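Local coordinates for MW1564 protein (Staphylococcus aureus, PDB 3NTV) that probably transfers a methyl group from S-adenosylmethionine to a hydroxyl of its substrate, as a putative caffeoyl-CoA O-methyltransferase, at residues V42-A47 against I82-M87; N74-G79 against K141-I146; H97-E102 against R125-N130; L171-N176 against D223-S228; V177-F182 against Q196-V201. All blocks are in the same frame, centred on the assembly; numbering follows the deposited sequence.

Interaction 1 of 5, residues V42-A47 against I82-M87; sequences VLREFA and IGYSSM. With SO4 (sulfate ion), chain C.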
# COMPACT_ATOMS: atom_id res chain seq x y z
N VAL A 42 -3.29 18.11 -13.90
CA VAL A 42 -2.64 19.07 -14.80
C VAL A 42 -1.46 19.80 -14.11
O VAL A 42 -0.50 20.17 -14.79
CB VAL A 42 -3.69 20.06 -15.40
CG1 VAL A 42 -3.07 21.00 -16.42
CG2 VAL A 42 -4.86 19.29 -16.03
N LEU A 43 -1.49 19.94 -12.76
CA LEU A 43 -0.42 20.58 -12.00
C LEU A 43 0.89 19.79 -11.92
O LEU A 43 1.92 20.39 -11.60
CB LEU A 43 -0.89 21.00 -10.60
CG LEU A 43 -1.94 22.10 -10.55
CD1 LEU A 43 -2.68 22.05 -9.26
CD2 LEU A 43 -1.32 23.49 -10.77
N ARG A 44 0.86 18.47 -12.20
CA ARG A 44 2.06 17.62 -12.21
C ARG A 44 3.06 18.19 -13.24
O ARG A 44 4.26 18.26 -12.97
CB ARG A 44 1.70 16.15 -12.54
CG ARG A 44 2.88 15.19 -12.42
CD ARG A 44 2.47 13.73 -12.32
NE ARG A 44 1.77 13.43 -11.06
CZ ARG A 44 2.36 13.18 -9.90
NH1 ARG A 44 3.69 13.20 -9.80
NH2 ARG A 44 1.64 12.90 -8.82
N GLU A 45 2.52 18.68 -14.37
CA GLU A 45 3.22 19.32 -15.49
C GLU A 45 3.99 20.53 -15.00
O GLU A 45 5.19 20.62 -15.24
CB GLU A 45 2.19 19.71 -16.58
CG GLU A 45 1.48 18.56 -17.29
CD GLU A 45 1.15 17.29 -16.51
OE1 GLU A 45 2.02 16.39 -16.45
OE2 GLU A 45 0.04 17.21 -15.93
N PHE A 46 3.33 21.43 -14.24
CA PHE A 46 3.96 22.62 -13.65
C PHE A 46 5.12 22.23 -12.72
O PHE A 46 6.19 22.83 -12.80
CB PHE A 46 2.91 23.48 -12.92
CG PHE A 46 3.47 24.67 -12.17
CD1 PHE A 46 3.65 25.89 -12.81
CD2 PHE A 46 3.81 24.56 -10.82
CE1 PHE A 46 4.18 26.99 -12.11
CE2 PHE A 46 4.35 25.65 -10.13
CZ PHE A 46 4.52 26.86 -10.78
N ALA A 47 4.90 21.22 -11.84
CA ALA A 47 5.89 20.74 -10.87
C ALA A 47 7.20 20.26 -11.51
O ALA A 47 8.28 20.65 -11.03
CB ALA A 47 5.29 19.64 -10.02
N ILE A 82 2.98 22.73 -3.87
CA ILE A 82 1.99 23.57 -4.55
C ILE A 82 0.53 23.30 -4.12
O ILE A 82 -0.38 23.77 -4.80
CB ILE A 82 2.15 23.45 -6.10
CG1 ILE A 82 1.85 22.01 -6.61
CG2 ILE A 82 3.49 24.01 -6.58
CD1 ILE A 82 1.85 21.79 -8.17
N GLY A 83 0.32 22.54 -3.05
CA GLY A 83 -1.02 22.17 -2.59
C GLY A 83 -1.60 20.99 -3.35
O GLY A 83 -2.78 20.68 -3.22
N TYR A 84 -0.77 20.31 -4.16
CA TYR A 84 -1.23 19.20 -4.98
C TYR A 84 -1.81 18.05 -4.14
O TYR A 84 -2.94 17.63 -4.38
CB TYR A 84 -0.08 18.75 -5.90
CG TYR A 84 -0.34 17.45 -6.63
CD1 TYR A 84 -1.03 17.43 -7.84
CD2 TYR A 84 0.15 16.25 -6.13
CE1 TYR A 84 -1.25 16.23 -8.52
CE2 TYR A 84 -0.06 15.05 -6.80
CZ TYR A 84 -0.76 15.04 -8.00
OH TYR A 84 -0.93 13.86 -8.66
N SER A 85 -1.06 17.57 -3.12
CA SER A 85 -1.62 16.47 -2.34
C SER A 85 -2.86 16.88 -1.56
O SER A 85 -3.80 16.09 -1.50
CB SER A 85 -0.58 15.84 -1.41
OG SER A 85 -0.13 16.83 -0.51
N SER A 86 -2.86 18.12 -1.01
CA SER A 86 -3.99 18.67 -0.24
C SER A 86 -5.27 18.63 -1.08
O SER A 86 -6.28 18.13 -0.63
CB SER A 86 -3.72 20.12 0.16
OG SER A 86 -2.46 20.26 0.79
N MSE A 87 -5.19 19.13 -2.31
CA MSE A 87 -6.36 19.16 -3.20
C MSE A 87 -6.76 17.77 -3.66
O MSE A 87 -7.94 17.47 -3.71
CB MSE A 87 -6.12 20.08 -4.38
CG MSE A 87 -5.95 21.53 -3.95
SE MSE A 87 -5.74 22.73 -5.47
CE MSE A 87 -4.08 22.08 -6.09
S SO4 C . 2.42 18.58 -2.92
O1 SO4 C . 1.26 18.42 -2.02
O2 SO4 C . 2.19 19.77 -3.73
O3 SO4 C . 3.64 18.76 -2.10
O4 SO4 C . 2.57 17.33 -3.69

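Interaction 2 of 5, residues N74-G79 against K141-I146; sequences NILEIG and KVYDMI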
# COMPACT_ATOMS: atom_id res chain seq x y z
N ASN A 74 -10.34 14.17 8.57
CA ASN A 74 -9.45 15.27 8.93
C ASN A 74 -8.02 14.86 8.73
O ASN A 74 -7.56 13.91 9.36
CB ASN A 74 -9.67 15.67 10.40
CG ASN A 74 -10.97 16.37 10.69
OD1 ASN A 74 -11.56 17.05 9.83
ND2 ASN A 74 -11.36 16.36 11.95
N ILE A 75 -7.31 15.60 7.86
CA ILE A 75 -5.91 15.30 7.54
C ILE A 75 -5.02 16.44 7.97
O ILE A 75 -5.35 17.60 7.72
CB ILE A 75 -5.76 15.02 6.02
CG1 ILE A 75 -6.65 13.84 5.59
CG2 ILE A 75 -4.30 14.76 5.61
CD1 ILE A 75 -6.91 13.79 4.09
N LEU A 76 -3.83 16.11 8.50
CA LEU A 76 -2.80 17.11 8.82
C LEU A 76 -1.59 16.77 7.98
O LEU A 76 -1.10 15.64 8.05
CB LEU A 76 -2.44 17.08 10.32
CG LEU A 76 -1.28 18.01 10.75
CD1 LEU A 76 -1.63 19.47 10.53
CD2 LEU A 76 -0.95 17.79 12.24
N GLU A 77 -1.12 17.72 7.17
CA GLU A 77 0.05 17.51 6.32
C GLU A 77 1.15 18.45 6.76
O GLU A 77 0.89 19.63 7.04
CB GLU A 77 -0.23 17.83 4.85
CG GLU A 77 -1.42 17.14 4.21
CD GLU A 77 -1.55 17.56 2.76
OE1 GLU A 77 -1.52 16.67 1.89
OE2 GLU A 77 -1.59 18.78 2.49
N ILE A 78 2.39 17.94 6.80
CA ILE A 78 3.52 18.78 7.17
C ILE A 78 4.29 19.04 5.89
O ILE A 78 5.02 18.17 5.39
CB ILE A 78 4.40 18.16 8.29
CG1 ILE A 78 3.58 17.64 9.51
CG2 ILE A 78 5.51 19.15 8.68
CD1 ILE A 78 2.76 18.61 10.28
N GLY A 79 4.06 20.20 5.32
CA GLY A 79 4.73 20.62 4.10
C GLY A 79 3.92 20.41 2.85
O GLY A 79 3.09 19.51 2.75
N LYS A 141 -8.66 20.47 16.08
CA LYS A 141 -9.26 19.27 15.52
C LYS A 141 -8.54 18.05 15.99
O LYS A 141 -7.36 18.12 16.38
CB LYS A 141 -9.13 19.30 13.98
CG LYS A 141 -10.02 20.33 13.30
CD LYS A 141 -9.60 20.55 11.87
CE LYS A 141 -10.24 21.79 11.28
NZ LYS A 141 -11.71 21.65 11.14
N VAL A 142 -9.23 16.90 15.89
CA VAL A 142 -8.66 15.56 16.10
C VAL A 142 -8.49 15.05 14.65
O VAL A 142 -9.43 15.09 13.85
CB VAL A 142 -9.58 14.62 16.93
CG1 VAL A 142 -9.03 13.19 16.95
CG2 VAL A 142 -9.72 15.15 18.36
N TYR A 143 -7.26 14.67 14.31
CA TYR A 143 -6.97 14.20 12.94
C TYR A 143 -7.08 12.69 12.80
O TYR A 143 -6.88 11.95 13.76
CB TYR A 143 -5.58 14.70 12.48
CG TYR A 143 -5.51 16.21 12.43
CD1 TYR A 143 -5.97 16.91 11.32
CD2 TYR A 143 -5.02 16.94 13.51
CE1 TYR A 143 -6.01 18.31 11.31
CE2 TYR A 143 -5.03 18.33 13.50
CZ TYR A 143 -5.54 19.02 12.41
OH TYR A 143 -5.53 20.39 12.40
N ASP A 144 -7.45 12.25 11.59
CA ASP A 144 -7.56 10.83 11.23
C ASP A 144 -6.29 10.34 10.53
O ASP A 144 -6.05 9.14 10.50
CB ASP A 144 -8.74 10.62 10.30
CG ASP A 144 -10.05 11.10 10.90
OD1 ASP A 144 -10.26 10.88 12.12
OD2 ASP A 144 -10.83 11.76 10.18
N MSE A 145 -5.49 11.27 10.00
CA MSE A 145 -4.24 10.97 9.27
C MSE A 145 -3.29 12.17 9.38
O MSE A 145 -3.73 13.33 9.31
CB MSE A 145 -4.58 10.69 7.77
CG MSE A 145 -3.35 10.52 6.87
SE MSE A 145 -3.92 10.37 5.01
CE MSE A 145 -4.34 8.48 5.00
N ILE A 146 -2.00 11.86 9.55
CA ILE A 146 -0.91 12.83 9.53
C ILE A 146 -0.01 12.40 8.36
O ILE A 146 0.35 11.21 8.25
CB ILE A 146 -0.16 12.91 10.89
CG1 ILE A 146 -1.12 13.44 12.00
CG2 ILE A 146 1.07 13.84 10.75
CD1 ILE A 146 -0.58 13.46 13.43
O HOH W 1 -12.83 19.34 10.26

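Interaction 3 of 5, residues H97-E102 against R125-N130; sequences HVTTIE and RIIEGN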
# COMPACT_ATOMS: atom_id res chain seq x y z
N HIS A 97 -11.37 17.52 5.29
CA HIS A 97 -10.67 18.73 5.67
C HIS A 97 -9.18 18.44 5.64
O HIS A 97 -8.75 17.44 6.20
CB HIS A 97 -11.06 19.17 7.11
CG HIS A 97 -10.09 20.18 7.67
ND1 HIS A 97 -10.18 21.52 7.35
CD2 HIS A 97 -8.94 19.98 8.37
CE1 HIS A 97 -9.13 22.10 7.91
NE2 HIS A 97 -8.34 21.21 8.52
N VAL A 98 -8.37 19.37 5.11
CA VAL A 98 -6.92 19.21 5.15
C VAL A 98 -6.31 20.47 5.76
O VAL A 98 -6.60 21.59 5.30
CB VAL A 98 -6.31 18.97 3.74
CG1 VAL A 98 -4.79 18.75 3.84
CG2 VAL A 98 -6.98 17.79 3.03
N THR A 99 -5.48 20.30 6.79
CA THR A 99 -4.67 21.37 7.35
C THR A 99 -3.25 21.08 6.85
O THR A 99 -2.73 19.97 7.05
CB THR A 99 -4.73 21.41 8.88
OG1 THR A 99 -6.02 21.91 9.26
CG2 THR A 99 -3.70 22.39 9.47
N THR A 100 -2.64 22.08 6.17
CA THR A 100 -1.28 21.95 5.64
C THR A 100 -0.37 23.03 6.22
O THR A 100 -0.68 24.22 6.09
CB THR A 100 -1.27 21.98 4.09
OG1 THR A 100 -2.25 21.10 3.58
CG2 THR A 100 0.07 21.57 3.51
N ILE A 101 0.74 22.61 6.84
CA ILE A 101 1.72 23.55 7.41
C ILE A 101 2.82 23.72 6.39
O ILE A 101 3.40 22.72 5.93
CB ILE A 101 2.27 23.05 8.77
CG1 ILE A 101 1.13 22.78 9.79
CG2 ILE A 101 3.36 24.01 9.34
CD1 ILE A 101 1.59 22.00 11.09
N GLU A 102 3.19 24.97 6.10
CA GLU A 102 4.27 25.25 5.18
C GLU A 102 4.97 26.54 5.56
O GLU A 102 4.32 27.54 5.85
CB GLU A 102 3.78 25.28 3.71
CG GLU A 102 4.89 25.43 2.67
CD GLU A 102 6.13 24.55 2.80
OE1 GLU A 102 5.98 23.32 2.93
OE2 GLU A 102 7.25 25.11 2.79
N ARG A 125 -6.84 24.32 4.65
CA ARG A 125 -6.33 25.44 5.44
C ARG A 125 -4.80 25.40 5.36
O ARG A 125 -4.20 24.37 5.67
CB ARG A 125 -6.82 25.24 6.90
CG ARG A 125 -6.13 26.04 7.98
CD ARG A 125 -6.86 25.88 9.31
NE ARG A 125 -6.59 24.61 10.00
CZ ARG A 125 -6.85 24.42 11.29
NH1 ARG A 125 -7.35 25.40 12.02
NH2 ARG A 125 -6.60 23.25 11.86
N ILE A 126 -4.18 26.51 4.96
CA ILE A 126 -2.72 26.61 4.91
C ILE A 126 -2.29 27.33 6.16
O ILE A 126 -2.73 28.46 6.40
CB ILE A 126 -2.22 27.35 3.63
CG1 ILE A 126 -2.64 26.59 2.35
CG2 ILE A 126 -0.66 27.55 3.68
CD1 ILE A 126 -2.50 27.40 1.07
N ILE A 127 -1.42 26.70 6.95
CA ILE A 127 -0.88 27.29 8.17
C ILE A 127 0.53 27.74 7.78
O ILE A 127 1.38 26.92 7.44
CB ILE A 127 -0.90 26.28 9.36
CG1 ILE A 127 -2.33 25.75 9.66
CG2 ILE A 127 -0.25 26.89 10.63
CD1 ILE A 127 -3.37 26.81 10.15
N GLU A 128 0.79 29.04 7.83
CA GLU A 128 2.08 29.57 7.41
C GLU A 128 3.08 29.66 8.54
O GLU A 128 2.83 30.32 9.54
CB GLU A 128 1.88 30.95 6.79
CG GLU A 128 0.93 30.93 5.60
CD GLU A 128 0.64 32.30 5.04
OE1 GLU A 128 1.58 33.13 4.98
OE2 GLU A 128 -0.51 32.51 4.60
N GLY A 129 4.21 28.99 8.39
CA GLY A 129 5.24 29.04 9.41
C GLY A 129 6.01 27.76 9.57
O GLY A 129 5.73 26.74 8.92
N ASN A 130 6.99 27.80 10.47
CA ASN A 130 7.83 26.66 10.77
C ASN A 130 7.05 25.62 11.58
O ASN A 130 6.42 25.96 12.58
CB ASN A 130 9.04 27.16 11.54
CG ASN A 130 10.08 26.11 11.68
OD1 ASN A 130 9.88 25.09 12.32
ND2 ASN A 130 11.20 26.35 11.05

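Interaction 4 of 5, residues L171-N176 against D223-S228; sequences LVITDN and DGLAIS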
# COMPACT_ATOMS: atom_id res chain seq x y z
N LEU A 171 -3.87 7.17 11.26
CA LEU A 171 -2.67 6.81 10.51
C LEU A 171 -1.63 7.89 10.44
O LEU A 171 -1.97 9.06 10.21
CB LEU A 171 -3.06 6.49 9.03
CG LEU A 171 -4.17 5.48 8.78
CD1 LEU A 171 -4.45 5.37 7.27
CD2 LEU A 171 -3.81 4.11 9.34
N VAL A 172 -0.35 7.49 10.49
CA VAL A 172 0.77 8.38 10.16
C VAL A 172 1.32 7.81 8.85
O VAL A 172 1.74 6.63 8.82
CB VAL A 172 1.89 8.52 11.20
CG1 VAL A 172 2.95 9.55 10.72
CG2 VAL A 172 1.33 8.95 12.55
N ILE A 173 1.30 8.62 7.79
CA ILE A 173 1.86 8.23 6.50
C ILE A 173 3.18 8.99 6.34
O ILE A 173 3.19 10.23 6.35
CB ILE A 173 0.89 8.57 5.33
CG1 ILE A 173 -0.52 7.92 5.52
CG2 ILE A 173 1.53 8.16 3.99
CD1 ILE A 173 -0.51 6.46 5.81
N THR A 174 4.29 8.26 6.24
CA THR A 174 5.60 8.92 6.07
C THR A 174 6.11 8.65 4.67
O THR A 174 6.36 7.49 4.30
CB THR A 174 6.65 8.49 7.11
OG1 THR A 174 6.13 8.55 8.44
CG2 THR A 174 7.90 9.36 7.04
N ASP A 175 6.32 9.73 3.90
CA ASP A 175 6.91 9.63 2.57
C ASP A 175 8.42 9.73 2.67
O ASP A 175 8.95 10.23 3.67
CB ASP A 175 6.37 10.75 1.66
CG ASP A 175 6.51 10.47 0.17
OD1 ASP A 175 6.90 9.33 -0.20
OD2 ASP A 175 6.28 11.40 -0.62
N ASN A 176 9.11 9.28 1.61
CA ASN A 176 10.55 9.43 1.46
C ASN A 176 11.38 8.69 2.49
O ASN A 176 12.46 9.14 2.85
CB ASN A 176 10.90 10.93 1.38
CG ASN A 176 12.08 11.27 0.53
OD1 ASN A 176 12.55 10.48 -0.31
ND2 ASN A 176 12.59 12.46 0.74
N ASP A 223 9.59 6.96 -3.66
CA ASP A 223 10.64 7.39 -2.73
C ASP A 223 10.66 6.61 -1.43
O ASP A 223 11.43 6.96 -0.53
CB ASP A 223 10.42 8.88 -2.41
CG ASP A 223 10.62 9.79 -3.60
OD1 ASP A 223 11.55 9.54 -4.38
OD2 ASP A 223 9.83 10.75 -3.74
N GLY A 224 9.79 5.60 -1.31
CA GLY A 224 9.66 4.81 -0.09
C GLY A 224 8.51 5.37 0.74
O GLY A 224 8.39 6.59 0.89
N LEU A 225 7.64 4.49 1.26
CA LEU A 225 6.49 4.92 2.05
C LEU A 225 6.33 4.06 3.30
O LEU A 225 6.56 2.85 3.23
CB LEU A 225 5.21 4.81 1.18
CG LEU A 225 3.94 5.49 1.73
CD1 LEU A 225 4.07 7.01 1.71
CD2 LEU A 225 2.71 5.10 0.91
N ALA A 226 6.01 4.68 4.43
CA ALA A 226 5.69 3.92 5.63
C ALA A 226 4.28 4.26 6.03
O ALA A 226 3.82 5.41 5.83
CB ALA A 226 6.65 4.22 6.77
N ILE A 227 3.58 3.26 6.56
CA ILE A 227 2.22 3.41 7.06
C ILE A 227 2.24 2.96 8.50
O ILE A 227 2.62 1.80 8.76
CB ILE A 227 1.20 2.59 6.24
CG1 ILE A 227 1.17 3.03 4.76
CG2 ILE A 227 -0.21 2.62 6.90
CD1 ILE A 227 0.42 1.93 3.87
N SER A 228 1.81 3.85 9.41
CA SER A 228 1.79 3.58 10.84
C SER A 228 0.39 3.73 11.39
O SER A 228 -0.22 4.78 11.23
CB SER A 228 2.74 4.52 11.60
OG SER A 228 4.07 4.47 11.12
O HOH W 2 4.57 6.30 8.97
O HOH W 3 6.88 8.00 -2.45
O HOH W 4 9.24 12.31 -1.41

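Interaction 5 of 5, residues V177-F182 against Q196-V201; sequences VLYHGF and QMVKKV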
# COMPACT_ATOMS: atom_id res chain seq x y z
N VAL A 177 10.91 7.50 2.89
CA VAL A 177 11.63 6.66 3.86
C VAL A 177 12.85 5.95 3.23
O VAL A 177 13.65 5.35 3.96
CB VAL A 177 10.73 5.73 4.71
CG1 VAL A 177 9.79 6.55 5.60
CG2 VAL A 177 9.95 4.75 3.84
N LEU A 178 13.02 6.07 1.90
CA LEU A 178 14.21 5.55 1.21
C LEU A 178 15.08 6.72 0.69
O LEU A 178 16.04 6.47 -0.05
CB LEU A 178 13.82 4.62 0.03
CG LEU A 178 13.18 3.26 0.39
CD1 LEU A 178 12.78 2.53 -0.87
CD2 LEU A 178 14.13 2.37 1.19
N TYR A 179 14.79 7.98 1.10
CA TYR A 179 15.47 9.19 0.61
C TYR A 179 15.73 9.13 -0.90
O TYR A 179 16.88 9.06 -1.34
CB TYR A 179 16.72 9.66 1.42
CG TYR A 179 17.07 11.11 1.06
CD1 TYR A 179 18.23 11.41 0.36
CD2 TYR A 179 16.14 12.13 1.27
CE1 TYR A 179 18.48 12.72 -0.09
CE2 TYR A 179 16.39 13.43 0.83
CZ TYR A 179 17.57 13.73 0.18
OH TYR A 179 17.80 15.03 -0.21
N HIS A 180 14.65 9.01 -1.68
CA HIS A 180 14.69 8.96 -3.14
C HIS A 180 15.46 7.74 -3.69
O HIS A 180 15.86 7.74 -4.86
CB HIS A 180 15.24 10.29 -3.70
CG HIS A 180 14.59 11.51 -3.13
ND1 HIS A 180 13.29 11.86 -3.47
CD2 HIS A 180 15.08 12.43 -2.28
CE1 HIS A 180 13.05 12.99 -2.82
NE2 HIS A 180 14.10 13.36 -2.08
N GLY A 181 15.66 6.73 -2.85
CA GLY A 181 16.39 5.52 -3.21
C GLY A 181 17.86 5.55 -2.84
O GLY A 181 18.57 4.58 -3.10
N PHE A 182 18.31 6.66 -2.22
CA PHE A 182 19.72 6.82 -1.82
C PHE A 182 20.16 6.05 -0.62
O PHE A 182 21.37 5.91 -0.44
CB PHE A 182 20.08 8.30 -1.61
CG PHE A 182 20.18 9.11 -2.87
CD1 PHE A 182 21.20 8.87 -3.79
CD2 PHE A 182 19.34 10.19 -3.08
CE1 PHE A 182 21.31 9.65 -4.95
CE2 PHE A 182 19.46 10.98 -4.23
CZ PHE A 182 20.44 10.69 -5.16
N GLN A 196 23.86 13.46 4.76
CA GLN A 196 23.20 13.98 5.96
C GLN A 196 21.71 13.57 5.95
O GLN A 196 21.19 13.16 6.99
CB GLN A 196 23.31 15.50 6.03
CG GLN A 196 24.72 16.00 6.35
CD GLN A 196 24.73 17.51 6.39
OE1 GLN A 196 24.77 18.18 5.35
NE2 GLN A 196 24.66 18.06 7.58
N MSE A 197 21.07 13.64 4.78
CA MSE A 197 19.65 13.27 4.63
C MSE A 197 19.42 11.78 4.79
O MSE A 197 18.45 11.37 5.42
CB MSE A 197 19.10 13.78 3.30
CG MSE A 197 19.10 15.31 3.19
SE MSE A 197 17.93 16.18 4.52
CE MSE A 197 19.32 16.72 5.81
N VAL A 198 20.33 10.96 4.23
CA VAL A 198 20.26 9.49 4.37
C VAL A 198 20.36 9.15 5.86
O VAL A 198 19.56 8.36 6.36
CB VAL A 198 21.32 8.78 3.49
CG1 VAL A 198 21.44 7.29 3.84
CG2 VAL A 198 21.00 8.95 2.01
N LYS A 199 21.31 9.79 6.59
CA LYS A 199 21.46 9.54 8.03
C LYS A 199 20.18 9.90 8.79
O LYS A 199 19.74 9.14 9.64
CB LYS A 199 22.65 10.34 8.60
CG LYS A 199 23.35 9.62 9.74
CD LYS A 199 24.00 10.59 10.73
CE LYS A 199 24.41 9.90 12.01
NZ LYS A 199 23.24 9.53 12.86
N LYS A 200 19.57 11.06 8.47
CA LYS A 200 18.34 11.50 9.12
C LYS A 200 17.19 10.50 8.88
O LYS A 200 16.50 10.12 9.82
CB LYS A 200 17.93 12.90 8.58
CG LYS A 200 16.66 13.46 9.23
CD LYS A 200 16.03 14.56 8.36
CE LYS A 200 16.76 15.86 8.45
NZ LYS A 200 16.02 16.95 7.74
N VAL A 201 17.02 10.06 7.64
CA VAL A 201 15.94 9.15 7.23
C VAL A 201 16.15 7.79 7.87
O VAL A 201 15.21 7.21 8.43
CB VAL A 201 15.82 9.11 5.68
CG1 VAL A 201 14.97 7.95 5.21
CG2 VAL A 201 15.24 10.43 5.16

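Interaction 1 of 5, residues V42-A47 against I82-M87
Arg44 and Tyr84 both swing their side chains opposite the backbone nitrogen (chi1 -174° and 170°), which sends them into the gap between helix 43-49 and the start of helix 84-90. There Arg44 NH2 donates to Tyr84 OH at 2.7 Å, from a guanidinium set almost perpendicular to the ring (89° between planes), with the hydroxyl a little out of the guanidinium plane. The Arg44 chain runs extended as far as CD and then turns about CG-CD, which brings NH2 to the hydroxyl. Glu41 takes both partners, by a salt bridge to Arg44 NE and a hydrogen bond to Tyr84 OH.

Beside this polar pair lies an apolar cluster. Ile82 pushes CD1 against Leu43 CB (3.7 Å) and lays CG2 at the edge of the Phe46 ring, 4.0 Å from CE2; a branched side chain suits a place where two neighbours must be met at once. Leu43 CD1 and CE of Met87 (selenomethionine) touch at 3.5 Å, tight for two methyl groups.

The loop ahead of helix 84-90 follows the first strand of the Rossmann-like fold, the region that binds the cofactor in related methyltransferases. A sulfate, probably from the crystallisation liquor, occupies it: Ile82 N donates to sulfate O2 at 3.1 Å. Tyr84 N donates to the same sulfate O2 at 3.0 Å, while Ser85 N donates to sulfate O1 at 2.7 Å. The N-cap, Gly83, has a positive phi, which glycine adopts easily. Main-chain N-H groups of the loop and first helical turn make a natural anion site, and Arg44, donating to the phenol, presumably leaves the phenol proton to Glu41.

Interaction 2 of 5, residues N74-G79 against K141-I146
Asn74 O is gripped by two successive backbone nitrogens: Asp144 N at 2.8 Å, lying in the carbonyl plane, and Met145 N, a weak bond at 3.4 Å. Asp144 answers with its side chain, since OD2 accepts from Asn74 N at 2.9 Å, the donor standing above the carboxylate plane; the same oxygen also takes Lys73 N. In the Asn74 side chain, ND2 gives one of its hydrogens to Val142 O (3.0 Å), which lies in the amide plane, and OD1 is joined through a water to Lys141 NZ. An asparagine, donor and acceptor at once, suits this strand end.

Strands 74-78 and 143-149 are parallel neighbours in the middle of the Rossmann-like sheet. Past the corner at Asp144, regular pairing sets in with Leu76 N donating to Met145 O (2.9 Å); Ile75 pairs with Met145 and Leu76 with Ile146.

Tyr143 covers the join. Its CG, anti to the carbonyl carbon (chi1 -62°), lays the ring over Leu76, whose CB sits 3.8 Å from the ring centroid in a CH-pi contact; Lys141 CB lies over the opposite face, toward the rim. The phenol OH is held by Val138 O, outside both segments.

Interaction 3 of 5, residues H97-E102 against R125-N130
Arg125, Ile127 and Glu102 have the most surface buried in this contact, the parallel pairing that closes the beta-alpha-beta unit of strand 97-102, helix 105-117 and strand 124-128 at one margin of the Rossmann-like sheet. The backbones run in step from Thr99 beside Arg125 to Glu102 beside Glu128, at 24° to one another. Thr100 bonds the neighbouring strand twice, its N giving to Arg125 O at 2.8 Å and its O receiving Ile127 N at 2.7 Å.

Arg125 lies alongside Thr99, pointing the same way. A bend at CG-CD (chi3 77°) turns the guanidinium back so that NE (2.9 Å) and NH2 (3.0 Å) both reach Thr99 OG1, which lies close to the guanidinium plane. That hydroxyl is also hydrogen-bonded to His97 NE2, so one oxygen serves two basic side chains. Asp140 takes Arg125 NH2 in a salt bridge, a carboxylate that probably steadies the positive charge.

Ile127 lies on the same face as Arg125. It places CG1 3.6 Å from Thr99 CG2 and CB 4.1 Å from Ile101 CG1, a beta-branched patch, well suited to a strand, that helix 135-138 covers.

Glu102 ends its strand with the carboxylate turned away toward Asn104 N and Thr80 N, where an acid often meets the cofactor ribose in related methyltransferases. Its backbone does the bonding across the strands: Glu102 N donates to Ile127 O at 3.0 Å. Gly129, whose backbone angles only glycine tolerates easily, donates its N to Glu102 O at 2.9 Å from well above the carbonyl plane.

Interaction 4 of 5, residues L171-N176 against D223-S228
The reversed strand of the seven-stranded methyltransferase sheet makes this contact: strand 225-230 runs antiparallel to 170-175. Val172 with Ser228 and Thr174 with Ala226 are hydrogen-bonded pairs, each with two N-H to O bonds, as in Val172 N to Ser228 O (2.8 Å) and Ala226 N to Thr174 O (2.8 Å).

On one face Ile173 uses both branches, CG2 against Leu225 CD1 (3.6 Å) and CD1 against Ile227 CG1 (4.0 Å). With CG1 anti to the carbonyl carbon (chi1 -56°), its CD1 lies alongside Ile227; helix 57-70 covers this side. On the face of Thr174, Ala226 and Ser228 a water bonds Val172 O, Thr174 OG1 and Ser228 OG; Tyr204 and Thr216 hold the two hydroxyls from outside.

Asp175 and Asn176, with Asp149 nearby, probably correspond to the metal-ligand positions of related caffeoyl-CoA O-methyltransferases. Here Asn176 OD1 takes His180 N. Asn176 has positive phi, which asparagine tolerates well. Asn176 N lies 2.9 Å from both Asp175 OD1 and Gly224 O, two weak bonds. Asp175 OD1 and Gly224 O are 3.3 Å apart, so the shared N-H probably eases their repulsion, and a water between Asp175 OD1 and Asp223 N supplies a further donor.

Interaction 5 of 5, residues V177-F182 against Q196-V201
Tyr179 lies flat against helix 192-209, with Met197 CB over the middle of its ring, 3.5 Å from the centroid and only 12° off the normal, a close CH-pi contact. CG follows toward the phenol end, and the selenium of this selenomethionine, 5.5 Å from the same centroid and oblique to it, completes a Met-aromatic pair. Tyr179 CG is anti to the backbone nitrogen (chi1 -164°), which carries the ring out from the loop onto the helix. His180 CD2 rests over the opposite face, so the tyrosine is sandwiched between its own neighbour and the helix.

Aliphatic contacts flank the ring. Val198 CG2 fits between Tyr179 CD1 (4.1 Å) and Phe182 CB (3.8 Å), while Val201 CG2 touches Tyr179 CB at 4.1 Å. Valines suit this helix surface, their short branched side chains lying beside the ring and the loop.

The loop 177-182 follows strand 170-175 of the Rossmann-like fold and leads toward helix 192-209. Its three residues from Tyr179 to Gly181 all have positive phi, and the tight winding is closed by Gly181 N to Leu178 O (2.8 Å) and Phe182 N to Tyr179 O (2.9 Å).

No hydrogen bond joins the loop to this part of the helix. The polar Val177 O instead meets Val201 CG1 at 3.2 Å and finds its donor one turn further along, in Asn205 ND2. On the other flank Leu178 packs on Leu29 of the second subunit, and Gly181 O receives a weak hydrogen bond from Asn25 of that subunit.

Overall arrangement
From the N terminus, interaction 1 opens at 42-47 and closes at 82-87, fastening helix 43-49 to the helix that follows the first strand. Interaction 2 begins at 74-79, before interaction 1 has closed, so the two cross; it ends only at 141-146. Within that span interaction 3 pairs strands 97-102 and 124-128, extending the sheet on the other side of strand 74-78. Strand 143-149 is next paired with 170-175, where interaction 4 opens; it closes at 223-228 by adding the reversed strand. Interaction 5, between loop 177-182 and helix 192-209, falls wholly within interaction 4, which it touches through Asp223. Both of these also reach the second subunit.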